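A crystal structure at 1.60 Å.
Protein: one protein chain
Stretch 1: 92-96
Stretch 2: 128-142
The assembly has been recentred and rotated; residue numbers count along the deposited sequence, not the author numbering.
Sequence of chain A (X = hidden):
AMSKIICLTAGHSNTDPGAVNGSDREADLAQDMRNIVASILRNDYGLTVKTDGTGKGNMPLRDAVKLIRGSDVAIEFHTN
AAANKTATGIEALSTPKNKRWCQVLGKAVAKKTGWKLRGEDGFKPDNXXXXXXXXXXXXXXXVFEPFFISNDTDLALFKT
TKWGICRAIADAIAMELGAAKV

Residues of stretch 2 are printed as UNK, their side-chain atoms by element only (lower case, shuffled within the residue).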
# COMPACT_ATOMS: atom_id res chain seq x y z
N ALA A 92 -8.02 10.62 17.75
CA ALA A 92 -7.07 11.58 17.18
C ALA A 92 -6.80 12.60 18.27
O ALA A 92 -7.76 13.14 18.85
CB ALA A 92 -7.67 12.25 15.97
N LEU A 93 -5.52 12.81 18.55
CA LEU A 93 -5.05 13.65 19.63
C LEU A 93 -4.59 14.95 19.03
O LEU A 93 -3.76 14.94 18.15
CB LEU A 93 -3.85 12.99 20.32
CG LEU A 93 -3.20 13.71 21.47
CD1 LEU A 93 -4.15 13.60 22.68
CD2 LEU A 93 -1.75 13.11 21.79
N SER A 94 -5.11 16.09 19.51
CA SER A 94 -4.59 17.37 19.03
C SER A 94 -5.00 18.46 20.00
O SER A 94 -5.62 18.18 21.01
CB SER A 94 -5.13 17.66 17.63
OG SER A 94 -4.45 18.73 16.98
N THR A 95 -4.64 19.68 19.64
CA THR A 95 -5.17 20.88 20.33
C THR A 95 -6.66 21.07 20.01
O THR A 95 -7.15 20.67 18.95
CB THR A 95 -4.42 22.14 19.85
OG1 THR A 95 -4.43 22.21 18.41
CG2 THR A 95 -2.96 22.15 20.30
N PRO A 96 -7.41 21.74 20.90
CA PRO A 96 -8.79 22.04 20.61
C PRO A 96 -9.08 22.75 19.29
O PRO A 96 -10.13 22.54 18.68
CB PRO A 96 -9.20 22.91 21.81
CG PRO A 96 -8.37 22.39 22.89
CD PRO A 96 -7.03 22.14 22.26
N UNK A 128 -4.45 16.32 28.02
CA UNK A 128 -4.67 15.09 28.76
C UNK A 128 -3.98 13.88 28.10
O UNK A 128 -4.19 12.74 28.52
c UNK A 128 -6.16 14.86 28.91
N UNK A 129 -3.14 14.13 27.10
CA UNK A 129 -2.59 13.08 26.26
C UNK A 129 -1.34 12.45 26.81
O UNK A 129 -0.58 13.08 27.56
N UNK A 130 -1.13 11.18 26.45
CA UNK A 130 0.11 10.46 26.74
C UNK A 130 0.54 9.79 25.43
O UNK A 130 -0.15 8.90 24.96
c UNK A 130 -0.10 9.43 27.85
n UNK A 130 -1.39 6.53 29.17
c UNK A 130 -1.79 7.75 28.79
o UNK A 130 -2.64 8.41 29.42
c UNK A 130 -1.13 8.32 27.54
N UNK A 131 1.63 10.25 24.84
CA UNK A 131 2.04 9.74 23.51
C UNK A 131 3.50 10.06 23.19
O UNK A 131 4.00 11.12 23.53
c UNK A 131 1.97 8.97 19.14
n UNK A 131 2.13 9.82 20.14
c UNK A 131 0.47 8.49 20.67
c UNK A 131 1.19 9.55 21.12
c UNK A 131 1.12 10.31 22.41
n UNK A 131 0.97 8.16 19.43
N UNK A 132 4.19 9.14 22.50
CA UNK A 132 5.57 9.39 22.02
C UNK A 132 5.71 10.66 21.16
O UNK A 132 6.78 11.29 21.14
o UNK A 132 5.59 8.08 19.91
c UNK A 132 6.11 8.17 21.23
N UNK A 133 4.64 11.03 20.47
CA UNK A 133 4.63 12.20 19.62
C UNK A 133 3.61 13.23 20.12
O UNK A 133 3.07 14.02 19.33
n UNK A 133 6.49 12.05 15.78
n UNK A 133 7.31 12.93 13.81
c UNK A 133 4.32 11.80 18.17
c UNK A 133 6.59 11.58 17.15
c UNK A 133 7.50 12.57 15.08
c UNK A 133 5.33 10.84 17.57
n UNK A 133 8.69 12.75 15.63
N UNK A 134 3.34 13.22 21.43
CA UNK A 134 2.50 14.25 22.05
C UNK A 134 2.97 15.64 21.65
O UNK A 134 2.15 16.54 21.42
c UNK A 134 2.53 14.11 23.57
c UNK A 134 1.58 14.99 24.40
c UNK A 134 1.81 14.66 25.88
c UNK A 134 0.13 14.77 24.02
N UNK A 135 4.29 15.83 21.52
CA UNK A 135 4.85 17.13 21.06
C UNK A 135 4.30 17.60 19.70
O UNK A 135 4.12 18.81 19.48
c UNK A 135 6.38 17.08 21.02
N UNK A 136 4.04 16.64 18.81
CA UNK A 136 3.44 16.89 17.49
C UNK A 136 2.01 17.42 17.65
O UNK A 136 1.63 18.39 17.01
c UNK A 136 4.06 15.54 14.22
c UNK A 136 3.43 15.59 16.68
o UNK A 136 2.11 15.58 11.14
c UNK A 136 3.74 15.54 12.86
c UNK A 136 3.07 15.64 15.21
c UNK A 136 1.74 15.68 14.79
c UNK A 136 1.42 15.71 13.46
c UNK A 136 2.41 15.62 12.48
N UNK A 137 1.26 16.77 18.54
CA UNK A 137 -0.10 17.20 18.88
C UNK A 137 -0.08 18.57 19.56
O UNK A 137 -0.83 19.47 19.19
c UNK A 137 -0.80 16.15 19.78
N UNK A 138 0.81 18.74 20.55
CA UNK A 138 0.95 20.05 21.23
C UNK A 138 1.27 21.19 20.28
O UNK A 138 0.80 22.34 20.46
c UNK A 138 1.97 19.96 22.36
c UNK A 138 2.58 18.76 24.51
c UNK A 138 1.51 19.04 23.47
o UNK A 138 3.79 18.78 24.21
n UNK A 138 2.14 18.46 25.73
N UNK A 139 2.06 20.89 19.24
CA UNK A 139 2.45 21.90 18.25
C UNK A 139 1.34 22.25 17.26
O UNK A 139 1.54 23.10 16.40
c UNK A 139 3.68 21.45 17.51
N UNK A 140 0.19 21.58 17.37
CA UNK A 140 -0.94 21.81 16.47
C UNK A 140 -1.08 20.83 15.32
O UNK A 140 -1.87 21.04 14.40
N UNK A 141 -0.31 19.75 15.35
CA UNK A 141 -0.54 18.63 14.46
C UNK A 141 -1.57 17.70 15.08
O UNK A 141 -1.90 17.82 16.27
N UNK A 142 -2.01 16.73 14.30
CA UNK A 142 -3.01 15.72 14.74
C UNK A 142 -2.33 14.36 14.73
O UNK A 142 -1.83 13.94 13.68
c UNK A 142 -5.89 17.17 12.58
c UNK A 142 -4.88 17.08 13.69
c UNK A 142 -4.18 15.70 13.75
c UNK A 142 -5.22 14.59 14.10

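Position 128 has a single side-chain carbon, which stays clear of stretch 1: it is Ala128. Position 129 has no side-chain atom, so it is Gly129. Its CA lies 3.9 Å from CD1 of Leu93, and an ideal CB would come within 2.9 Å of that methyl, so glycine leaves the room leucine fills.

Position 130 carries three carbons, the third bearing one oxygen and one nitrogen. This amide is Gln130; its CA-to-CB bond points away from stretch 1, and the exposed setting suits a polar group. At 131 one carbon leads to a five-membered ring with two nitrogens: His131. Its CB is 4.1 Å from Leu93 CD2, while its ND1 accepts a hydrogen bond from the backbone N of residue 133 (2.8 Å), steadying the turn that runs from 131 to 134. Position 132 has one carbon and one oxygen, hence Ser132, exposed and out of reach.

Position 133 has three carbons, a nitrogen, and a carbon with two more nitrogens: Arg133. It occupies the N-cap position, and its guanidinium, led away from stretch 1, is hydrogen-bonded elsewhere in the structure. Four carbons forked at the second make 134 Leu134; its CD1 meets Leu93 CD2 at 3.4 Å, a close apolar contact.

Position 135, one carbon and no contact, is Ala135. Position 136, a six-carbon ring bearing an oxygen, is Tyr136, which is buried yet does not touch the strand. The single carbon at 137 points toward stretch 1: Ala137. Its CB lies 3.6 Å from Leu93 O and 3.8 Å from Leu93 CD2, and so small a side chain lets its CA approach that of Ser94 to 4.5 Å.

Position 138 again ends in an amide after three carbons, Gln138; its CA-to-CB bond points away, but its backbone O lies 3.8 Å from Thr95 CG2. Position 139, one carbon pointing away, is Ala139. Position 140 has none: Gly140 ends the helix in a Schellman motif, with a positive phi at which a CB would jam against the preceding carbonyl. Position 141 is also bare, Gly141; a CB there would sit 2.4 Å from Tyr136 CE2. Position 142 has four carbons forked at the first, one arm two carbons long: Ile142, whose CG2 meets Ala92 CB at 3.9 Å.

The contact joins apolar packing to one hydrogen bond. Leu93 reaches Gly129, His131, Leu134 and Ala137, while beyond the helix Ser94 OG donates to Gly141 O at 2.8 Å. The CA of Ile142 adds a CA-H...O contact to Leu93 O (3.6 Å).

Stretch 2 (128-142) AGQHSRLAYAQAGGI
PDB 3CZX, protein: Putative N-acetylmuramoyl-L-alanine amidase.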